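Local coordinates for metallo-beta-lactamase family protein (Thermus thermophilus, PDB 2ZO4) that binds two zinc ions in a metallo-beta-lactamase fold and is probably a hydrolase whose substrate is not established, at residues Val33-Thr38 against Val63-Thr69; Lys161-Leu166 against Ala177-Glu183; Val165-Pro169 against Ser217-Leu221; His171-His175 against Ala188-Leu192. All blocks are in the same frame, centred on the assembly; numbering follows the deposited sequence.

Contact 1 (Val33-Thr38 against Val63-Thr69); sequences VALVDT and VKTILLT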
loop_
_atom_site.group_PDB
_atom_site.type_symbol
_atom_site.label_atom_id
_atom_site.label_comp_id
_atom_site.label_asym_id
_atom_site.label_seq_id
_atom_site.Cartn_x
_atom_site.Cartn_y
_atom_site.Cartn_z
ATOM N N VAL A 33 19.493 1.269 14.129
ATOM C CA VAL A 33 19.229 1.317 12.695
ATOM C C VAL A 33 17.856 0.691 12.412
ATOM O O VAL A 33 17.550 -0.410 12.888
ATOM C CB VAL A 33 20.319 0.577 11.862
ATOM C CG1 VAL A 33 20.004 0.655 10.374
ATOM C CG2 VAL A 33 21.713 1.153 12.130
ATOM N N ALA A 34 17.043 1.398 11.634
ATOM C CA ALA A 34 15.709 0.930 11.273
ATOM C C ALA A 34 15.426 1.140 9.796
ATOM O O ALA A 34 15.923 2.087 9.192
ATOM C CB ALA A 34 14.659 1.638 12.104
ATOM N N LEU A 35 14.628 0.244 9.225
ATOM C CA LEU A 35 14.123 0.408 7.867
ATOM C C LEU A 35 12.611 0.591 7.846
ATOM O O LEU A 35 11.877 -0.150 8.508
ATOM C CB LEU A 35 14.489 -0.792 6.994
ATOM C CG LEU A 35 15.678 -0.712 6.031
ATOM C CD1 LEU A 35 15.841 -2.052 5.341
ATOM C CD2 LEU A 35 15.510 0.393 4.995
ATOM N N VAL A 36 12.163 1.593 7.092
ATOM C CA VAL A 36 10.758 1.733 6.746
ATOM C C VAL A 36 10.584 1.059 5.381
ATOM O O VAL A 36 11.097 1.552 4.370
ATOM C CB VAL A 36 10.306 3.216 6.709
ATOM C CG1 VAL A 36 8.854 3.332 6.273
ATOM C CG2 VAL A 36 10.505 3.872 8.072
ATOM N N ASP A 37 9.880 -0.077 5.385
ATOM C CA ASP A 37 9.679 -0.942 4.208
ATOM C C ASP A 37 10.968 -1.651 3.754
ATOM O O ASP A 37 12.070 -1.251 4.139
ATOM C CB ASP A 37 8.959 -0.191 3.076
ATOM C CG ASP A 37 7.546 0.230 3.470
ATOM O OD1 ASP A 37 6.979 -0.392 4.397
ATOM O OD2 ASP A 37 7.000 1.176 2.859
ATOM N N THR A 38 10.824 -2.719 2.965
ATOM C CA THR A 38 11.915 -3.691 2.790
ATOM C C THR A 38 12.136 -4.218 1.371
ATOM O O THR A 38 13.000 -5.070 1.170
ATOM C CB THR A 38 11.709 -4.945 3.687
ATOM O OG1 THR A 38 10.491 -5.607 3.319
ATOM C CG2 THR A 38 11.669 -4.577 5.152
ATOM N N VAL A 63 20.302 -3.939 10.584
ATOM C CA VAL A 63 18.940 -3.404 10.648
ATOM C C VAL A 63 18.112 -4.187 11.667
ATOM O O VAL A 63 17.663 -5.300 11.393
ATOM C CB VAL A 63 18.236 -3.417 9.270
ATOM C CG1 VAL A 63 16.897 -2.696 9.360
ATOM C CG2 VAL A 63 19.114 -2.782 8.203
ATOM N N LYS A 64 17.906 -3.592 12.835
ATOM C CA LYS A 64 17.270 -4.290 13.951
ATOM C C LYS A 64 15.780 -3.984 14.122
ATOM O O LYS A 64 15.088 -4.683 14.861
ATOM C CB LYS A 64 18.035 -4.023 15.255
ATOM C CG LYS A 64 19.390 -4.744 15.353
ATOM C CD LYS A 64 19.212 -6.249 15.558
ATOM C CE LYS A 64 20.556 -6.965 15.693
ATOM N NZ LYS A 64 20.370 -8.425 15.974
ATOM N N THR A 65 15.293 -2.943 13.446
ATOM C CA THR A 65 13.867 -2.590 13.493
ATOM C C THR A 65 13.314 -2.428 12.083
ATOM O O THR A 65 13.911 -1.741 11.246
ATOM C CB THR A 65 13.603 -1.293 14.306
ATOM O OG1 THR A 65 14.168 -1.422 15.609
ATOM C CG2 THR A 65 12.096 -1.023 14.452
ATOM N N ILE A 66 12.182 -3.077 11.827
ATOM C CA ILE A 66 11.482 -2.943 10.558
ATOM C C ILE A 66 10.104 -2.338 10.803
ATOM O O ILE A 66 9.313 -2.872 11.587
ATOM C CB ILE A 66 11.331 -4.303 9.826
ATOM C CG1 ILE A 66 12.688 -5.012 9.660
ATOM C CG2 ILE A 66 10.606 -4.120 8.485
ATOM C CD1 ILE A 66 13.684 -4.316 8.735
ATOM N N LEU A 67 9.831 -1.222 10.132
ATOM C CA LEU A 67 8.517 -0.594 10.176
ATOM C C LEU A 67 7.841 -0.726 8.813
ATOM O O LEU A 67 8.314 -0.163 7.829
ATOM C CB LEU A 67 8.632 0.881 10.595
ATOM C CG LEU A 67 9.372 1.185 11.907
ATOM C CD1 LEU A 67 9.508 2.679 12.118
ATOM C CD2 LEU A 67 8.680 0.539 13.109
ATOM N N LEU A 68 6.741 -1.475 8.759
ATOM C CA LEU A 68 6.032 -1.708 7.498
ATOM C C LEU A 68 4.812 -0.814 7.344
ATOM O O LEU A 68 3.933 -0.798 8.205
ATOM C CB LEU A 68 5.606 -3.179 7.363
ATOM C CG LEU A 68 6.699 -4.253 7.330
ATOM C CD1 LEU A 68 6.079 -5.643 7.195
ATOM C CD2 LEU A 68 7.709 -4.001 6.213
ATOM N N THR A 69 4.756 -0.081 6.236
ATOM C CA THR A 69 3.583 0.729 5.920
ATOM C C THR A 69 2.388 -0.160 5.589
ATOM O O THR A 69 1.270 0.117 6.022
ATOM C CB THR A 69 3.851 1.723 4.767
ATOM O OG1 THR A 69 4.230 1.004 3.587
ATOM C CG2 THR A 69 4.956 2.712 5.153
HETATM O O HOH W 1 16.584 -0.310 15.554
#
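At the apolar centre, on the face that carries Leu35 and Ile66, Leu35 CB lies 4.0 Å from Ile66 CD1 and 3.9 Å from Val63 CG1, while Thr38 CG2 approaches Ile66 CG2 to 3.5 Å. Phe82 of helix 79-84 covers this face. The other face is set by Ala34, Val36, Thr65 and Leu67. There Ala34 CB meets Thr65 CB at 3.8 Å and Val36 CG2 meets Leu67 CD1 at 4.3 Å. Leu156 and Val158 of the second sheet pack on Leu67, and Val158 also on Ala34. Between the two faces runs parallel pairing, with Leu35 bonding to the residues on either side of its partner Ile66: Leu35 N donates to Thr65 O (2.9 Å) and Leu35 O accepts from Leu67 N (2.8 Å). Helix 43-55 links the strands, which makes this a beta-alpha-beta unit within one half of the metallo-beta-lactamase sandwich. Asp37 N to Leu67 O (2.9 Å) extends the pairing towards the zinc site. At the opposite end Val33 O takes Lys64 N at 3.2 Å and, weakly, Thr65 N at 3.4 Å, and a water joins Val33 O to Thr65 OG1. The polar edge nearest the metals belongs to Asp37, whose OD1 accepts Thr69 N and whose OD2 accepts Thr69 OG1, each at 2.9 Å. Asp37 OD2 also bonds ND1 of the zinc ligand His75, a second-shell contact.

Contact 2 (Lys161-Leu166 against Ala177-Glu183); sequences KRLRVL and AFYLEEE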
loop_
_atom_site.group_PDB
_atom_site.type_symbol
_atom_site.label_atom_id
_atom_site.label_comp_id
_atom_site.label_asym_id
_atom_site.label_seq_id
_atom_site.Cartn_x
_atom_site.Cartn_y
_atom_site.Cartn_z
ATOM N N LYS A 161 14.659 9.375 16.580
ATOM C CA LYS A 161 13.484 10.106 16.113
ATOM C C LYS A 161 12.191 9.595 16.751
ATOM O O LYS A 161 12.136 8.473 17.262
ATOM C CB LYS A 161 13.410 10.084 14.581
ATOM C CG LYS A 161 14.417 11.034 13.931
ATOM C CD LYS A 161 14.649 10.719 12.469
ATOM C CE LYS A 161 15.603 11.731 11.832
ATOM N NZ LYS A 161 16.970 11.703 12.432
ATOM N N ARG A 162 11.166 10.442 16.741
ATOM C CA ARG A 162 9.861 10.083 17.280
ATOM C C ARG A 162 8.825 10.070 16.161
ATOM O O ARG A 162 8.562 11.095 15.527
ATOM C CB ARG A 162 9.452 11.034 18.403
ATOM C CG ARG A 162 8.297 10.509 19.249
ATOM C CD ARG A 162 8.214 11.216 20.598
ATOM N NE ARG A 162 6.919 10.970 21.231
ATOM C CZ ARG A 162 6.708 10.140 22.250
ATOM N NH1 ARG A 162 7.711 9.469 22.794
ATOM N NH2 ARG A 162 5.481 9.995 22.735
ATOM N N LEU A 163 8.252 8.894 15.931
ATOM C CA LEU A 163 7.359 8.655 14.804
ATOM C C LEU A 163 5.940 8.385 15.284
ATOM O O LEU A 163 5.726 7.525 16.136
ATOM C CB LEU A 163 7.857 7.455 13.990
ATOM C CG LEU A 163 9.066 7.623 13.064
ATOM C CD1 LEU A 163 10.366 7.850 13.827
ATOM C CD2 LEU A 163 9.191 6.408 12.172
ATOM N N ARG A 164 4.975 9.113 14.732
ATOM C CA ARG A 164 3.572 8.883 15.044
ATOM C C ARG A 164 2.968 7.945 14.009
ATOM O O ARG A 164 3.053 8.204 12.805
ATOM C CB ARG A 164 2.797 10.206 15.073
ATOM C CG ARG A 164 1.328 10.077 15.494
ATOM C CD ARG A 164 1.176 9.829 16.996
ATOM N NE ARG A 164 1.659 10.971 17.776
ATOM C CZ ARG A 164 1.777 10.996 19.102
ATOM N NH1 ARG A 164 1.447 9.938 19.834
ATOM N NH2 ARG A 164 2.233 12.091 19.698
ATOM N N VAL A 165 2.359 6.862 14.481
ATOM C CA VAL A 165 1.686 5.908 13.599
ATOM C C VAL A 165 0.311 6.435 13.184
ATOM O O VAL A 165 -0.558 6.686 14.027
ATOM C CB VAL A 165 1.568 4.504 14.249
ATOM C CG1 VAL A 165 0.874 3.509 13.298
ATOM C CG2 VAL A 165 2.944 3.985 14.630
ATOM N N LEU A 166 0.127 6.612 11.878
ATOM C CA LEU A 166 -1.148 7.079 11.342
ATOM C C LEU A 166 -1.783 5.997 10.492
ATOM O O LEU A 166 -1.339 5.741 9.375
ATOM C CB LEU A 166 -0.971 8.350 10.509
ATOM C CG LEU A 166 -0.177 9.535 11.061
ATOM C CD1 LEU A 166 -0.072 10.591 9.981
ATOM C CD2 LEU A 166 -0.813 10.114 12.330
ATOM N N ALA A 177 0.981 5.202 7.815
ATOM C CA ALA A 177 2.032 6.184 7.548
ATOM C C ALA A 177 2.776 6.470 8.852
ATOM O O ALA A 177 2.241 6.248 9.941
ATOM C CB ALA A 177 1.442 7.466 6.979
ATOM N N PHE A 178 4.009 6.950 8.741
ATOM C CA PHE A 178 4.807 7.274 9.914
ATOM C C PHE A 178 5.174 8.749 9.884
ATOM O O PHE A 178 5.848 9.214 8.962
ATOM C CB PHE A 178 6.046 6.374 10.007
ATOM C CG PHE A 178 5.719 4.904 10.109
ATOM C CD1 PHE A 178 5.411 4.329 11.339
ATOM C CD2 PHE A 178 5.702 4.098 8.966
ATOM C CE1 PHE A 178 5.093 2.967 11.438
ATOM C CE2 PHE A 178 5.386 2.734 9.053
ATOM C CZ PHE A 178 5.084 2.171 10.290
ATOM N N TYR A 179 4.710 9.477 10.896
ATOM C CA TYR A 179 4.819 10.932 10.924
ATOM C C TYR A 179 5.779 11.435 11.998
ATOM O O TYR A 179 5.617 11.144 13.189
ATOM C CB TYR A 179 3.430 11.561 11.093
ATOM C CG TYR A 179 3.380 13.076 10.954
ATOM C CD1 TYR A 179 4.024 13.729 9.903
ATOM C CD2 TYR A 179 2.656 13.850 11.864
ATOM C CE1 TYR A 179 3.963 15.124 9.774
ATOM C CE2 TYR A 179 2.590 15.237 11.746
ATOM C CZ TYR A 179 3.240 15.864 10.695
ATOM O OH TYR A 179 3.170 17.233 10.577
ATOM N N LEU A 180 6.786 12.182 11.551
ATOM C CA LEU A 180 7.741 12.839 12.438
ATOM C C LEU A 180 7.192 14.225 12.746
ATOM O O LEU A 180 7.371 15.165 11.969
ATOM C CB LEU A 180 9.124 12.927 11.779
ATOM C CG LEU A 180 9.973 11.651 11.689
ATOM C CD1 LEU A 180 9.377 10.618 10.727
ATOM C CD2 LEU A 180 11.379 12.000 11.256
ATOM N N GLU A 181 6.509 14.328 13.885
ATOM C CA GLU A 181 5.672 15.479 14.208
ATOM C C GLU A 181 6.444 16.784 14.372
ATOM O O GLU A 181 6.005 17.827 13.882
ATOM C CB GLU A 181 4.825 15.195 15.455
ATOM C CG GLU A 181 3.756 14.130 15.235
ATOM C CD GLU A 181 2.896 13.870 16.461
ATOM O OE1 GLU A 181 3.396 13.996 17.601
ATOM O OE2 GLU A 181 1.714 13.523 16.273
ATOM N N GLU A 182 7.587 16.731 15.051
ATOM C CA GLU A 182 8.382 17.938 15.263
ATOM C C GLU A 182 8.911 18.487 13.936
ATOM O O GLU A 182 8.800 19.684 13.662
ATOM C CB GLU A 182 9.524 17.690 16.251
ATOM C CG GLU A 182 10.273 18.970 16.632
ATOM C CD GLU A 182 11.281 18.768 17.748
ATOM O OE1 GLU A 182 11.880 17.671 17.833
ATOM O OE2 GLU A 182 11.479 19.718 18.541
ATOM N N GLU A 183 9.448 17.593 13.111
ATOM C CA GLU A 183 10.031 17.954 11.823
ATOM C C GLU A 183 8.963 18.228 10.760
ATOM O O GLU A 183 9.216 18.935 9.777
ATOM C CB GLU A 183 10.982 16.848 11.344
ATOM C CG GLU A 183 12.160 16.558 12.284
ATOM C CD GLU A 183 11.863 15.500 13.350
ATOM O OE1 GLU A 183 10.682 15.259 13.672
ATOM O OE2 GLU A 183 12.826 14.902 13.876
HETATM O O HOH W 2 8.864 14.166 15.924
HETATM O O HOH W 3 6.217 12.147 15.908
HETATM O O HOH W 4 12.045 13.413 15.989
#
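Two antiparallel strands of a beta hairpin interlock their side chains on both faces. On the face turned to the other sheet, Leu163 is the main bump: its CD2 rests 3.8 Å from Phe178 CB and its CG 3.8 Å from Leu180 CD1, so it fills the hollow between those two residues. Val165 CG2 reaches the Phe178 ring at CE1 (4.0 Å), leaving Phe178 flanked by Leu163 and Val165, and Leu67 of strand 65-68 packs against the same group. Across the sheet, Leu166 CD1 nestles at 3.8 Å against Tyr179 CB, and the small Ala177, with CB 4.4 Å from Leu166 CB, leaves room for the leucine. Backbone bonds fix this fit: Arg164 N to Tyr179 O is 2.6 Å and Leu166 N to Ala177 O 2.9 Å, each pair also bonded in reverse. Towards Lys161 the strands part, and waters fill the gap; one water lies 2.6 Å from Arg162 O and 3.0 Å from Glu181 N. Glu181 forms a two-pronged salt bridge with Arg164, NE to OE2 at 3.0 Å and NH2 to OE1 at 3.1 Å. The chemistry thus grades from apolar packing in the sandwich interior to charge and water at the solvent end.

Contact 3 (Val165-Pro169 against Ser217-Leu221); sequences VLWTP and SLDRL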
loop_
_atom_site.group_PDB
_atom_site.type_symbol
_atom_site.label_atom_id
_atom_site.label_comp_id
_atom_site.label_asym_id
_atom_site.label_seq_id
_atom_site.Cartn_x
_atom_site.Cartn_y
_atom_site.Cartn_z
ATOM N N VAL A 165 2.359 6.862 14.481
ATOM C CA VAL A 165 1.686 5.908 13.599
ATOM C C VAL A 165 0.311 6.435 13.184
ATOM O O VAL A 165 -0.558 6.686 14.027
ATOM C CB VAL A 165 1.568 4.504 14.249
ATOM C CG1 VAL A 165 0.874 3.509 13.298
ATOM C CG2 VAL A 165 2.944 3.985 14.630
ATOM N N LEU A 166 0.127 6.612 11.878
ATOM C CA LEU A 166 -1.148 7.079 11.342
ATOM C C LEU A 166 -1.783 5.997 10.492
ATOM O O LEU A 166 -1.339 5.741 9.375
ATOM C CB LEU A 166 -0.971 8.350 10.509
ATOM C CG LEU A 166 -0.177 9.535 11.061
ATOM C CD1 LEU A 166 -0.072 10.591 9.981
ATOM C CD2 LEU A 166 -0.813 10.114 12.330
ATOM N N TRP A 167 -2.816 5.360 11.038
ATOM C CA TRP A 167 -3.591 4.370 10.307
ATOM C C TRP A 167 -4.315 5.074 9.172
ATOM O O TRP A 167 -5.120 5.990 9.395
ATOM C CB TRP A 167 -4.578 3.661 11.237
ATOM C CG TRP A 167 -5.426 2.599 10.584
ATOM C CD1 TRP A 167 -5.036 1.699 9.630
ATOM C CD2 TRP A 167 -6.802 2.311 10.866
ATOM N NE1 TRP A 167 -6.088 0.876 9.293
ATOM C CE2 TRP A 167 -7.183 1.229 10.038
ATOM C CE3 TRP A 167 -7.750 2.862 11.740
ATOM C CZ2 TRP A 167 -8.475 0.687 10.055
ATOM C CZ3 TRP A 167 -9.042 2.326 11.753
ATOM C CH2 TRP A 167 -9.389 1.250 10.915
ATOM N N THR A 168 -3.985 4.662 7.954
ATOM C CA THR A 168 -4.519 5.270 6.739
ATOM C C THR A 168 -5.036 4.179 5.789
ATOM O O THR A 168 -4.412 3.901 4.755
ATOM C CB THR A 168 -3.457 6.151 6.041
ATOM O OG1 THR A 168 -2.163 5.554 6.196
ATOM C CG2 THR A 168 -3.437 7.562 6.650
ATOM N N PRO A 169 -6.182 3.555 6.141
ATOM C CA PRO A 169 -6.750 2.471 5.341
ATOM C C PRO A 169 -7.247 2.958 3.978
ATOM O O PRO A 169 -7.524 4.148 3.812
ATOM C CB PRO A 169 -7.925 1.988 6.195
ATOM C CG PRO A 169 -8.317 3.189 6.997
ATOM C CD PRO A 169 -7.024 3.864 7.312
ATOM N N SER A 217 -8.913 8.794 4.561
ATOM C CA SER A 217 -7.478 8.844 4.857
ATOM C C SER A 217 -6.821 10.071 4.228
ATOM O O SER A 217 -5.996 10.723 4.860
ATOM C CB SER A 217 -6.781 7.560 4.399
ATOM O OG SER A 217 -7.242 6.451 5.148
ATOM N N LEU A 218 -7.207 10.380 2.991
ATOM C CA LEU A 218 -6.761 11.596 2.303
ATOM C C LEU A 218 -7.165 12.856 3.065
ATOM O O LEU A 218 -6.375 13.792 3.168
ATOM C CB LEU A 218 -7.317 11.658 0.876
ATOM C CG LEU A 218 -6.971 10.575 -0.150
ATOM C CD1 LEU A 218 -7.757 10.814 -1.431
ATOM C CD2 LEU A 218 -5.470 10.507 -0.434
ATOM N N ASP A 219 -8.392 12.874 3.587
ATOM C CA ASP A 219 -8.874 13.964 4.441
ATOM C C ASP A 219 -7.988 14.132 5.669
ATOM O O ASP A 219 -7.588 15.248 6.001
ATOM C CB ASP A 219 -10.314 13.702 4.897
ATOM C CG ASP A 219 -11.354 14.138 3.878
ATOM O OD1 ASP A 219 -11.217 15.235 3.289
ATOM O OD2 ASP A 219 -12.328 13.381 3.675
ATOM N N ARG A 220 -7.689 13.013 6.334
ATOM C CA ARG A 220 -6.849 12.987 7.533
ATOM C C ARG A 220 -5.463 13.565 7.238
ATOM O O ARG A 220 -4.979 14.421 7.976
ATOM C CB ARG A 220 -6.741 11.552 8.072
ATOM C CG ARG A 220 -6.306 11.429 9.532
ATOM C CD ARG A 220 -4.889 10.872 9.671
ATOM N NE ARG A 220 -4.516 10.669 11.073
ATOM C CZ ARG A 220 -4.659 9.528 11.748
ATOM N NH1 ARG A 220 -5.163 8.447 11.163
ATOM N NH2 ARG A 220 -4.287 9.465 13.022
ATOM N N LEU A 221 -4.850 13.111 6.146
ATOM C CA LEU A 221 -3.541 13.612 5.715
ATOM C C LEU A 221 -3.577 15.076 5.275
ATOM O O LEU A 221 -2.616 15.807 5.497
ATOM C CB LEU A 221 -2.956 12.743 4.594
ATOM C CG LEU A 221 -2.682 11.268 4.909
ATOM C CD1 LEU A 221 -2.086 10.565 3.688
ATOM C CD2 LEU A 221 -1.781 11.106 6.136
#
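Leu166 lies over one face of the Arg220 guanidinium, with its CD2 3.6 Å from Arg220 NH2, while its CD1 reaches Leu221 CD2 at 4.2 Å. One strand residue thus meets two successive residues of the helix, one through the flat face of a charged group and the other through plain apolar contact. Thr168 continues the packing, its CG2 3.9 Å from Leu221 CD2. The charge on Arg220 is met by Asp152, which forms a salt bridge with its NH2 and also accepts a hydrogen bond from Trp167 N. Arg220 NH1 sits 3.0 Å from Trp167 O, near the guanidinium plane, but at an angle too poor for a hydrogen bond. Helix 210-222 packs against the end of strand 161-167 and the loop that follows it, as part of the helical layer outside the second sheet of the alpha-beta/beta-alpha sandwich typical of metallo-beta-lactamases. The segment axes approach to 10.2 Å, a spacing usual for a helix laid on a sheet. The two backbones come closest where Ser217 CA is 5.0 Å from Thr168 CA. Ser217 OG lies 2.7 Å from Pro169 O, in position to donate, although Asp213 O, one turn earlier in the helix, competes for the same proton. Thr168 OG1 turns to His175 ND1, tying the residue just after the strand to the loop that carries the zinc ligand His171.

Contact 4 (His171-His175 against Ala188-Leu192); sequences HADGH and AGDAL. With ZN (zinc ion), chain B; ZN (zinc ion), chain C.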
loop_
_atom_site.group_PDB
_atom_site.type_symbol
_atom_site.label_atom_id
_atom_site.label_comp_id
_atom_site.label_asym_id
_atom_site.label_seq_id
_atom_site.Cartn_x
_atom_site.Cartn_y
_atom_site.Cartn_z
ATOM N N HIS A 171 -5.689 2.120 0.485
ATOM C CA HIS A 171 -4.712 1.444 -0.358
ATOM C C HIS A 171 -4.442 0.023 0.152
ATOM O O HIS A 171 -4.294 -0.911 -0.631
ATOM C CB HIS A 171 -3.418 2.249 -0.422
ATOM C CG HIS A 171 -2.355 1.607 -1.257
ATOM N ND1 HIS A 171 -2.390 1.611 -2.634
ATOM C CD2 HIS A 171 -1.240 0.925 -0.911
ATOM C CE1 HIS A 171 -1.335 0.972 -3.102
ATOM N NE2 HIS A 171 -0.619 0.546 -2.077
ATOM N N ALA A 172 -4.366 -0.117 1.473
ATOM C CA ALA A 172 -4.364 -1.419 2.138
ATOM C C ALA A 172 -5.101 -1.257 3.455
ATOM O O ALA A 172 -5.170 -0.153 4.001
ATOM C CB ALA A 172 -2.939 -1.922 2.365
ATOM N N ASP A 173 -5.653 -2.352 3.966
ATOM C CA ASP A 173 -6.532 -2.301 5.142
ATOM C C ASP A 173 -5.833 -1.765 6.395
ATOM O O ASP A 173 -6.371 -0.898 7.084
ATOM C CB ASP A 173 -7.148 -3.679 5.391
ATOM C CG ASP A 173 -7.888 -4.206 4.169
ATOM O OD1 ASP A 173 -8.908 -3.597 3.787
ATOM O OD2 ASP A 173 -7.444 -5.220 3.582
ATOM N N GLY A 174 -4.638 -2.278 6.672
ATOM C CA GLY A 174 -3.830 -1.807 7.798
ATOM C C GLY A 174 -2.655 -0.976 7.319
ATOM O O GLY A 174 -1.539 -1.098 7.831
ATOM N N HIS A 175 -2.897 -0.130 6.325
ATOM C CA HIS A 175 -1.855 0.767 5.868
ATOM C C HIS A 175 -1.574 1.799 6.953
ATOM O O HIS A 175 -2.496 2.394 7.528
ATOM C CB HIS A 175 -2.222 1.443 4.550
ATOM C CG HIS A 175 -1.115 2.273 3.982
ATOM N ND1 HIS A 175 -0.857 3.558 4.403
ATOM C CD2 HIS A 175 -0.181 1.989 3.043
ATOM C CE1 HIS A 175 0.184 4.035 3.744
ATOM N NE2 HIS A 175 0.614 3.101 2.914
ATOM N N ALA A 188 4.819 8.632 4.047
ATOM C CA ALA A 188 3.421 8.414 3.685
ATOM C C ALA A 188 3.077 7.005 3.214
ATOM O O ALA A 188 1.901 6.665 3.111
ATOM C CB ALA A 188 2.991 9.438 2.631
ATOM N N GLY A 189 4.093 6.190 2.931
ATOM C CA GLY A 189 3.874 4.887 2.296
ATOM C C GLY A 189 3.164 5.086 0.970
ATOM O O GLY A 189 3.513 5.984 0.212
ATOM N N ASP A 190 2.149 4.269 0.700
ATOM C CA ASP A 190 1.348 4.439 -0.505
ATOM C C ASP A 190 -0.026 5.062 -0.245
ATOM O O ASP A 190 -0.938 4.891 -1.042
ATOM C CB ASP A 190 1.187 3.108 -1.247
ATOM C CG ASP A 190 2.498 2.566 -1.793
ATOM O OD1 ASP A 190 3.561 3.201 -1.612
ATOM O OD2 ASP A 190 2.457 1.479 -2.401
ATOM N N ALA A 191 -0.179 5.781 0.866
ATOM C CA ALA A 191 -1.435 6.484 1.155
ATOM C C ALA A 191 -1.575 7.729 0.272
ATOM O O ALA A 191 -2.681 8.251 0.072
ATOM C CB ALA A 191 -1.504 6.872 2.634
ATOM N N LEU A 192 -0.434 8.185 -0.242
ATOM C CA LEU A 192 -0.324 9.393 -1.045
ATOM C C LEU A 192 0.849 9.208 -2.007
ATOM O O LEU A 192 1.906 8.717 -1.609
ATOM C CB LEU A 192 -0.049 10.592 -0.127
ATOM C CG LEU A 192 -0.558 11.991 -0.478
ATOM C CD1 LEU A 192 -2.067 12.083 -0.308
ATOM C CD2 LEU A 192 0.127 13.028 0.397
HETATM ZN ZN ZN B . 1.083 -0.659 -2.027
HETATM ZN ZN ZN C . 4.046 0.352 -3.096
HETATM O O HOH W 5 2.630 -1.027 -3.256
#
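Metal coordination dominates this contact. His171 NE2 binds one zinc at 2.1 Å, and Asp190 OD2 bridges the pair, 2.6 Å from that ion and 2.1 Å from the other; a water 2.0 Å from each ion forms a second bridge. His171 NE2 and Asp190 OD2 are 3.2 Å apart because they share a metal. His171 ND1 is hydrogen-bonded to Asn199 O, which fits an NE2 free to bind zinc. The one direct hydrogen bond between the segments runs from Asp190 N to His175 NE2 (2.9 Å), so His175, which is not a zinc ligand, holds the backbone of the residue that is. Ring packing adds a CH-pi contact, with Asp190 CB 3.5 Å from the centroid of the His171 ring and over its face. Turn geometry makes the fit possible: a type II' turn from Ala188 to Ala191 puts Gly189 at positive phi, and a side chain there would strike His175 NE2. His70 and His72 complete the first zinc site, while Asp74, His75 and His233 complete the second. Such a dinuclear centre, bridged by an aspartate and a solvent molecule, is found in many members of the metallo-beta-lactamase superfamily, such as glyoxalase II.

How the contacts relate
All four contacts belong to one metallo-beta-lactamase domain, but their chemistry follows their depth. Contacts 1, 3 and 4 are buried, whereas contact 2 runs out to solvent, where a salt bridge and several waters set it apart. Contacts 1 and 2 are strand pairings, parallel in one sheet and antiparallel in the other, and they meet face to face where Leu67 CD1 lies 3.7 Å from Leu163 CD2. Contacts 2 and 3 both include Val165 and Leu166, but only Leu166 serves both, pairing with Ala177 and packing on Arg220 and Leu221. Contact 4, nested within the loop closed by contact 3, replaces regular pairing with turns and metal bonds; Thr69 of contact 1 touches its Gly189.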